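Predicted protease of the collagenase family (Methanopyrus kandleri, PDB 5D88) binds zinc and is probably a peptidase of the U32 family, built as a TIM barrel. Local coordinates at residues A[21-26]-A[40-45]; A[85-90]-A[119-124]; A[192-197]-A[232-237]. One frame throughout, in Å; residues are numbered along the deposited sequence.

Contact 1 (A[21-26]-A[40-45])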
# COMPACT_ATOMS: atom_id res chain seq x y z
N MET A 21 -16.68 4.14 -28.94
CA MET A 21 -16.70 2.69 -28.84
C MET A 21 -15.73 2.34 -27.72
O MET A 21 -14.81 3.10 -27.44
CB MET A 21 -16.27 2.01 -30.14
CG MET A 21 -16.62 2.79 -31.42
SD MET A 21 -15.39 4.04 -31.85
CE MET A 21 -15.47 4.07 -33.64
N THR A 22 -15.96 1.21 -27.05
CA THR A 22 -15.07 0.76 -25.99
C THR A 22 -13.69 0.45 -26.55
O THR A 22 -13.56 -0.29 -27.53
CB THR A 22 -15.65 -0.48 -25.29
OG1 THR A 22 -16.91 -0.16 -24.69
CG2 THR A 22 -14.73 -0.97 -24.22
N ARG A 23 -12.65 1.01 -25.94
CA ARG A 23 -11.29 0.78 -26.40
C ARG A 23 -10.68 -0.38 -25.64
O ARG A 23 -10.83 -0.49 -24.42
CB ARG A 23 -10.47 2.05 -26.26
CG ARG A 23 -10.99 3.13 -27.18
CD ARG A 23 -10.21 4.42 -27.08
NE ARG A 23 -10.20 4.95 -25.73
CZ ARG A 23 -11.18 5.69 -25.20
NH1 ARG A 23 -12.27 6.00 -25.91
NH2 ARG A 23 -11.06 6.12 -23.95
N ARG A 24 -9.98 -1.27 -26.35
CA ARG A 24 -9.54 -2.54 -25.80
C ARG A 24 -8.03 -2.64 -25.81
O ARG A 24 -7.40 -2.52 -26.87
CB ARG A 24 -10.16 -3.71 -26.56
CG ARG A 24 -11.67 -3.76 -26.41
CD ARG A 24 -12.27 -5.02 -26.98
NE ARG A 24 -11.76 -6.25 -26.37
CZ ARG A 24 -12.27 -6.82 -25.28
NH1 ARG A 24 -13.30 -6.28 -24.64
NH2 ARG A 24 -11.75 -7.95 -24.82
N TRP A 25 -7.46 -2.89 -24.64
CA TRP A 25 -6.04 -3.00 -24.40
C TRP A 25 -5.72 -4.39 -23.87
O TRP A 25 -6.47 -4.94 -23.05
CB TRP A 25 -5.60 -1.95 -23.40
CG TRP A 25 -5.71 -0.57 -23.94
CD1 TRP A 25 -6.83 0.21 -23.99
CD2 TRP A 25 -4.66 0.20 -24.50
NE1 TRP A 25 -6.53 1.42 -24.56
CE2 TRP A 25 -5.21 1.44 -24.88
CE3 TRP A 25 -3.31 -0.03 -24.73
CZ2 TRP A 25 -4.44 2.44 -25.47
CZ3 TRP A 25 -2.56 0.95 -25.31
CH2 TRP A 25 -3.12 2.17 -25.67
N TYR A 26 -4.61 -4.95 -24.32
CA TYR A 26 -4.18 -6.28 -23.90
C TYR A 26 -2.78 -6.22 -23.31
O TYR A 26 -1.87 -5.60 -23.87
CB TYR A 26 -4.21 -7.26 -25.08
CG TYR A 26 -5.60 -7.61 -25.47
CD1 TYR A 26 -6.34 -6.77 -26.29
CD2 TYR A 26 -6.21 -8.75 -24.98
CE1 TYR A 26 -7.65 -7.09 -26.64
CE2 TYR A 26 -7.49 -9.06 -25.30
CZ TYR A 26 -8.21 -8.24 -26.13
OH TYR A 26 -9.50 -8.59 -26.44
N ASP A 40 -8.01 -6.65 -33.99
CA ASP A 40 -8.71 -5.37 -33.91
C ASP A 40 -8.47 -4.62 -32.61
O ASP A 40 -9.16 -3.63 -32.34
CB ASP A 40 -10.22 -5.58 -34.10
CG ASP A 40 -10.80 -6.59 -33.13
OD1 ASP A 40 -10.13 -6.90 -32.11
OD2 ASP A 40 -11.93 -7.08 -33.37
N SER A 41 -7.50 -5.04 -31.81
CA SER A 41 -7.27 -4.39 -30.54
C SER A 41 -6.76 -2.97 -30.74
O SER A 41 -6.18 -2.62 -31.78
CB SER A 41 -6.27 -5.19 -29.72
OG SER A 41 -6.78 -6.49 -29.47
N ASP A 42 -7.00 -2.13 -29.74
CA ASP A 42 -6.55 -0.76 -29.84
C ASP A 42 -5.08 -0.64 -29.44
O ASP A 42 -4.33 0.13 -30.05
CB ASP A 42 -7.44 0.14 -29.00
CG ASP A 42 -8.84 0.25 -29.58
OD1 ASP A 42 -9.00 0.93 -30.61
OD2 ASP A 42 -9.77 -0.38 -29.04
N GLY A 43 -4.65 -1.42 -28.47
CA GLY A 43 -3.28 -1.26 -28.00
C GLY A 43 -2.86 -2.40 -27.09
O GLY A 43 -3.66 -3.27 -26.72
N ILE A 44 -1.58 -2.40 -26.77
CA ILE A 44 -1.02 -3.33 -25.81
C ILE A 44 -0.39 -2.56 -24.66
O ILE A 44 0.01 -1.39 -24.80
CB ILE A 44 0.01 -4.29 -26.46
CG1 ILE A 44 1.13 -3.48 -27.12
CG2 ILE A 44 -0.70 -5.21 -27.46
CD1 ILE A 44 2.46 -4.16 -27.11
N VAL A 45 -0.33 -3.23 -23.51
CA VAL A 45 0.30 -2.74 -22.28
C VAL A 45 1.46 -3.66 -21.99
O VAL A 45 1.26 -4.87 -21.83
CB VAL A 45 -0.71 -2.72 -21.11
CG1 VAL A 45 -0.04 -2.30 -19.81
CG2 VAL A 45 -1.85 -1.81 -21.45
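This contact lies in the wall of a TIM barrel, where strands 23-27 and 43-47, the first two of the barrel, run side by side in parallel. D42 stands just ahead of the second strand. D42 CG is anti to the carbonyl carbon (chi1 -68°), and D42 OD2 accepts from R24 N at 2.8 Å through its anti lone pair. D42 N donates back to R24 O at 2.9 Å, in the carbonyl plane. G43 N reaches the same oxygen only weakly. Helix 31-34 connects the two strands, which makes this a beta-alpha-beta unit. Further along, Y26 N donates to G43 O at 3.1 Å. V45 N donates to Y26 O at 2.8 Å, from above the carbonyl plane. W25 lays its indole over G43, whose CA sits 3.9 Å from the centroid of the six-membered ring of W25 in a CH-pi contact. A CB at G43 would run into CZ3 of W25. V45 CG2 approaches W25 CE3 at 4.0 Å, and R187 adds a cation-pi contact to the indole. Y26 points to the other face of the sheet. There Y26 CE1 lies 3.0 Å from S41 OG, which is itself hydrogen-bonded to P38 O. In one of two conformers, the R24 chain bends at chi3 (59°), so NE and NH2 both grip Y26 OH side-on, in the guanidinium plane. R24 NH1 makes a salt bridge with E239.

Contact 2 (A[85-90]-A[119-124]). With ZN (zinc ion), chain B.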
# COMPACT_ATOMS: atom_id res chain seq x y z
N ASP A 85 3.86 0.47 -12.85
CA ASP A 85 2.88 0.79 -11.82
C ASP A 85 3.31 0.37 -10.43
O ASP A 85 2.47 0.06 -9.59
CB ASP A 85 1.51 0.21 -12.16
CG ASP A 85 1.46 -1.30 -12.14
OD1 ASP A 85 2.49 -1.97 -12.12
OD2 ASP A 85 0.33 -1.83 -12.15
N PHE A 86 4.61 0.42 -10.15
CA PHE A 86 5.09 0.20 -8.80
C PHE A 86 4.31 1.03 -7.78
O PHE A 86 3.95 2.19 -8.04
CB PHE A 86 6.59 0.52 -8.69
CG PHE A 86 6.96 1.94 -9.02
CD1 PHE A 86 6.88 2.93 -8.05
CD2 PHE A 86 7.45 2.26 -10.28
CE1 PHE A 86 7.25 4.20 -8.33
CE2 PHE A 86 7.84 3.55 -10.58
CZ PHE A 86 7.73 4.53 -9.60
N THR A 87 4.08 0.44 -6.61
CA THR A 87 3.42 1.13 -5.52
C THR A 87 4.39 1.64 -4.48
O THR A 87 3.96 2.32 -3.52
CB THR A 87 2.37 0.22 -4.88
OG1 THR A 87 2.94 -1.05 -4.53
CG2 THR A 87 1.21 0.02 -5.86
N CYS A 88 5.68 1.35 -4.64
CA CYS A 88 6.72 1.80 -3.74
C CYS A 88 8.03 1.86 -4.50
O CYS A 88 8.35 0.93 -5.26
CB CYS A 88 6.87 0.89 -2.51
SG CYS A 88 7.95 1.59 -1.24
N ALA A 89 8.76 2.96 -4.34
CA ALA A 89 10.11 3.11 -4.87
C ALA A 89 11.13 3.30 -3.75
O ALA A 89 12.24 3.82 -3.99
CB ALA A 89 10.16 4.27 -5.86
N GLY A 90 10.79 2.86 -2.54
CA GLY A 90 11.71 2.99 -1.44
C GLY A 90 11.98 4.45 -1.16
O GLY A 90 11.08 5.27 -1.21
N VAL A 119 1.20 3.57 -17.67
CA VAL A 119 0.28 3.12 -16.64
C VAL A 119 1.06 3.09 -15.33
O VAL A 119 1.99 2.30 -15.18
CB VAL A 119 -0.31 1.74 -16.96
CG1 VAL A 119 -1.32 1.33 -15.90
CG2 VAL A 119 -0.94 1.72 -18.38
N VAL A 120 0.69 3.97 -14.40
CA VAL A 120 1.44 4.17 -13.17
C VAL A 120 0.47 4.16 -11.99
O VAL A 120 -0.73 4.37 -12.14
CB VAL A 120 2.22 5.50 -13.19
CG1 VAL A 120 3.19 5.51 -14.36
CG2 VAL A 120 1.29 6.71 -13.26
N ALA A 121 1.02 3.96 -10.80
CA ALA A 121 0.28 4.09 -9.56
C ALA A 121 0.71 5.27 -8.70
O ALA A 121 -0.12 5.87 -8.03
CB ALA A 121 0.42 2.82 -8.74
N ASP A 122 2.00 5.58 -8.67
CA ASP A 122 2.53 6.53 -7.73
C ASP A 122 2.02 7.93 -8.07
O ASP A 122 2.25 8.40 -9.19
CB ASP A 122 4.05 6.44 -7.78
CG ASP A 122 4.77 7.28 -6.72
OD1 ASP A 122 4.20 8.19 -6.12
OD2 ASP A 122 5.97 7.00 -6.49
N PRO A 123 1.33 8.60 -7.16
CA PRO A 123 0.83 9.96 -7.43
C PRO A 123 1.91 10.94 -7.87
O PRO A 123 1.65 11.88 -8.65
CB PRO A 123 0.25 10.38 -6.08
CG PRO A 123 0.04 9.19 -5.31
CD PRO A 123 0.95 8.13 -5.82
N TYR A 124 3.12 10.77 -7.37
CA TYR A 124 4.17 11.69 -7.77
C TYR A 124 4.52 11.50 -9.25
O TYR A 124 4.78 12.49 -9.96
CB TYR A 124 5.38 11.46 -6.87
CG TYR A 124 6.58 12.33 -7.12
CD1 TYR A 124 6.47 13.71 -7.26
CD2 TYR A 124 7.85 11.77 -7.16
CE1 TYR A 124 7.60 14.49 -7.44
CE2 TYR A 124 8.97 12.55 -7.36
CZ TYR A 124 8.83 13.90 -7.49
OH TYR A 124 9.96 14.66 -7.68
ZN ZN B . 9.02 -0.28 -0.52
O HOH W 1 3.87 3.72 -10.30
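D122 OD1 is gripped by two hydrogen bonds. Y124 N donates to D122 OD1 at 3.1 Å, from above the carboxylate plane. The other is to the Y225 hydroxyl of the second subunit. D122 is the N-cap of helix 123-132, and the bond from Y124 N caps it. D122 CG is anti to the backbone N (chi1 -173°), which carries the carboxylate out to F86. D122 OD2 meets the edge of the F86 ring, 3.6 Å from F86 CE1, with the ring and carboxylate planes 85° apart. OD2 is also hydrogen-bonded to H93. An alanine here would lose both oxygens, and would probably weaken the helix cap and the ties to H93 and to Y225 of the second subunit.

No direct hydrogen bond joins 85-90 to 119-124; instead a water donates to F86 O at 2.7 Å and accepts from A121 N at 2.9 Å. The same water sits over the centre of one F86 ring face. F86 CG takes the crowded position between the backbone N and the carbonyl carbon (chi1 61°), so the ring reaches D122. A121 CB packs against the backbone of 85-87, 3.5 Å from D85 O and close to F86 O and T87 CG2. The D85 carboxylate turns elsewhere, to S140, T55 and A54.

C88 SG binds the zinc ion at 2.3 Å. C88 SG also accepts from G90 N at 3.4 Å, which would probably help to stabilise negative charge on the sulfur. H209 and, from the second subunit, C88 and H209 complete the site. The contact joins the loops after barrel strands 79-83 and 117-120. In a TIM barrel these C-terminal strand ends commonly carry the functional site; here they lead to a zinc site shared by two subunits.

Contact 3 (A[192-197]-A[232-237]); sequences AITFRD and VVVWEV. With ACT (acetate ion), chain C.
A192 O accepts from V234 N at 2.9 Å, a nearly straight bond in the carbonyl plane. A192 N is buried and has no partner in the model. At I193 the backbone N points away from the pairing and donates to an oxygen of the acetate ion, with I193 N and ACT O 2.8 Å apart. The acetate probably comes from the crystallisation liquor. I193 and V233 form an antiparallel non-hydrogen-bonded pair, and I193 CG1 crosses V233 CG2 obliquely at 4.0 Å. T194 N donates to V232 O at 3.1 Å, almost along the C=O axis. T194 CG2 takes the crowded position between the backbone N and the carbonyl carbon. T194 CG2 lies alongside V232 CG1 at 3.4 Å, closer than usual van der Waals contact. T194 OG1 accepts from R196 N at 3.0 Å, an ST turn, and also bonds D165. D197 N donates to T194 O at 2.9 Å, closing a type I turn. D197 CG is anti to the backbone N (chi1 178°). D197 OD2 accepts from V232 N at 2.8 Å through the anti lone pair, while OD1 makes a salt bridge with R229. Strand 192-193 directly follows barrel strand 185-190, and 233-234 pairs weakly with it in an antiparallel sense. Helix 200-213 comes after the turn and sends R204 back to I193 O, and V237 rests on T188 and V190 of strand 185-190.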
# COMPACT_ATOMS: atom_id res chain seq x y z
N ALA A 192 -7.72 -9.03 -12.87
CA ALA A 192 -6.89 -8.31 -11.93
C ALA A 192 -7.37 -8.56 -10.51
O ALA A 192 -8.53 -8.90 -10.28
CB ALA A 192 -6.91 -6.81 -12.23
N ILE A 193 -6.47 -8.35 -9.57
CA ILE A 193 -6.75 -8.55 -8.15
C ILE A 193 -7.28 -7.26 -7.57
O ILE A 193 -6.81 -6.17 -7.89
CB ILE A 193 -5.47 -9.02 -7.43
CG1 ILE A 193 -5.01 -10.36 -7.99
CG2 ILE A 193 -5.70 -9.15 -5.93
CD1 ILE A 193 -3.57 -10.56 -7.78
N THR A 194 -8.32 -7.37 -6.73
CA THR A 194 -8.86 -6.23 -6.02
C THR A 194 -8.08 -5.96 -4.74
O THR A 194 -7.59 -6.88 -4.08
CB THR A 194 -10.34 -6.42 -5.67
OG1 THR A 194 -10.75 -5.38 -4.78
CG2 THR A 194 -10.60 -7.74 -5.00
N PHE A 195 -7.97 -4.68 -4.40
CA PHE A 195 -7.36 -4.29 -3.14
C PHE A 195 -8.13 -4.81 -1.94
O PHE A 195 -7.59 -4.79 -0.83
CB PHE A 195 -7.25 -2.75 -3.11
CG PHE A 195 -6.21 -2.26 -2.18
CD1 PHE A 195 -4.90 -2.14 -2.61
CD2 PHE A 195 -6.54 -1.90 -0.89
CE1 PHE A 195 -3.92 -1.66 -1.77
CE2 PHE A 195 -5.56 -1.44 -0.02
CZ PHE A 195 -4.24 -1.32 -0.47
N ARG A 196 -9.37 -5.30 -2.14
CA ARG A 196 -10.09 -5.99 -1.08
C ARG A 196 -9.42 -7.29 -0.67
O ARG A 196 -9.72 -7.82 0.40
CB ARG A 196 -11.53 -6.26 -1.53
CG ARG A 196 -12.34 -4.99 -1.58
CD ARG A 196 -13.76 -5.22 -1.94
NE ARG A 196 -14.43 -3.92 -2.05
CZ ARG A 196 -15.70 -3.74 -2.41
NH1 ARG A 196 -16.48 -4.77 -2.71
NH2 ARG A 196 -16.18 -2.50 -2.49
N ASP A 197 -8.53 -7.82 -1.52
CA ASP A 197 -7.74 -8.99 -1.17
C ASP A 197 -6.92 -8.68 0.08
O ASP A 197 -6.27 -7.64 0.16
CB ASP A 197 -6.82 -9.34 -2.36
CG ASP A 197 -5.89 -10.51 -2.10
OD1 ASP A 197 -4.90 -10.35 -1.37
OD2 ASP A 197 -6.12 -11.59 -2.69
N VAL A 232 -7.90 -12.70 -4.60
CA VAL A 232 -9.25 -12.27 -4.98
C VAL A 232 -9.14 -11.63 -6.35
O VAL A 232 -8.99 -10.39 -6.50
CB VAL A 232 -9.87 -11.33 -3.94
CG1 VAL A 232 -11.33 -11.02 -4.29
CG2 VAL A 232 -9.78 -11.99 -2.53
N VAL A 233 -9.22 -12.47 -7.40
CA VAL A 233 -9.19 -12.01 -8.78
C VAL A 233 -10.62 -11.73 -9.23
O VAL A 233 -11.54 -12.48 -8.91
CB VAL A 233 -8.54 -13.06 -9.72
CG1 VAL A 233 -8.45 -12.52 -11.13
CG2 VAL A 233 -7.16 -13.48 -9.22
N VAL A 234 -10.80 -10.65 -9.97
CA VAL A 234 -12.11 -10.27 -10.48
C VAL A 234 -12.13 -10.56 -11.98
O VAL A 234 -11.36 -9.96 -12.74
CB VAL A 234 -12.45 -8.80 -10.19
CG1 VAL A 234 -13.84 -8.48 -10.68
CG2 VAL A 234 -12.32 -8.52 -8.71
N TRP A 235 -13.02 -11.47 -12.38
CA TRP A 235 -13.15 -11.93 -13.76
C TRP A 235 -14.36 -11.34 -14.45
O TRP A 235 -14.37 -11.22 -15.68
CB TRP A 235 -13.25 -13.46 -13.81
CG TRP A 235 -12.03 -14.13 -13.30
CD1 TRP A 235 -11.89 -14.81 -12.11
CD2 TRP A 235 -10.74 -14.17 -13.93
NE1 TRP A 235 -10.60 -15.26 -11.98
CE2 TRP A 235 -9.88 -14.89 -13.08
CE3 TRP A 235 -10.24 -13.67 -15.14
CZ2 TRP A 235 -8.53 -15.12 -13.39
CZ3 TRP A 235 -8.91 -13.91 -15.45
CH2 TRP A 235 -8.07 -14.63 -14.58
N GLU A 236 -15.38 -10.98 -13.69
CA GLU A 236 -16.61 -10.46 -14.23
C GLU A 236 -16.47 -8.96 -14.46
O GLU A 236 -15.75 -8.28 -13.73
CB GLU A 236 -17.76 -10.74 -13.28
CG GLU A 236 -17.92 -12.21 -12.92
CD GLU A 236 -18.72 -12.99 -13.95
OE1 GLU A 236 -19.36 -12.36 -14.82
OE2 GLU A 236 -18.71 -14.24 -13.89
N VAL A 237 -17.17 -8.45 -15.46
CA VAL A 237 -17.11 -7.02 -15.73
C VAL A 237 -18.37 -6.61 -16.47
O VAL A 237 -18.97 -7.40 -17.19
CB VAL A 237 -15.84 -6.67 -16.54
CG1 VAL A 237 -15.83 -7.45 -17.84
CG2 VAL A 237 -15.76 -5.16 -16.77
C ACT C . -2.80 -7.93 -10.27
O ACT C . -3.88 -7.33 -10.09
OXT ACT C . -1.80 -7.48 -9.65
CH3 ACT C . -2.71 -9.16 -11.13

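How the contacts relate
From the N terminus, contact 1 closes first. It pairs barrel strands 23-27 and 43-47 across the short link through helix 31-34. Contact 2 comes next. It spans helix 98-113 and brings the loop after strand 79-83 to the end of strand 117-120. Contact 3 closes the longest excursion, from 192-197 through helix 200-213 to 232-237, before the last barrel strand, 244-247. The three lie in series; none nests in or crosses another. Contacts 1 and 2 reach the same barrel sheet on opposite sides of the chain's centre, with centres about 23 Å apart. Contact 3 has its own small antiparallel sheet. Contacts 2 and 3 both touch the second subunit.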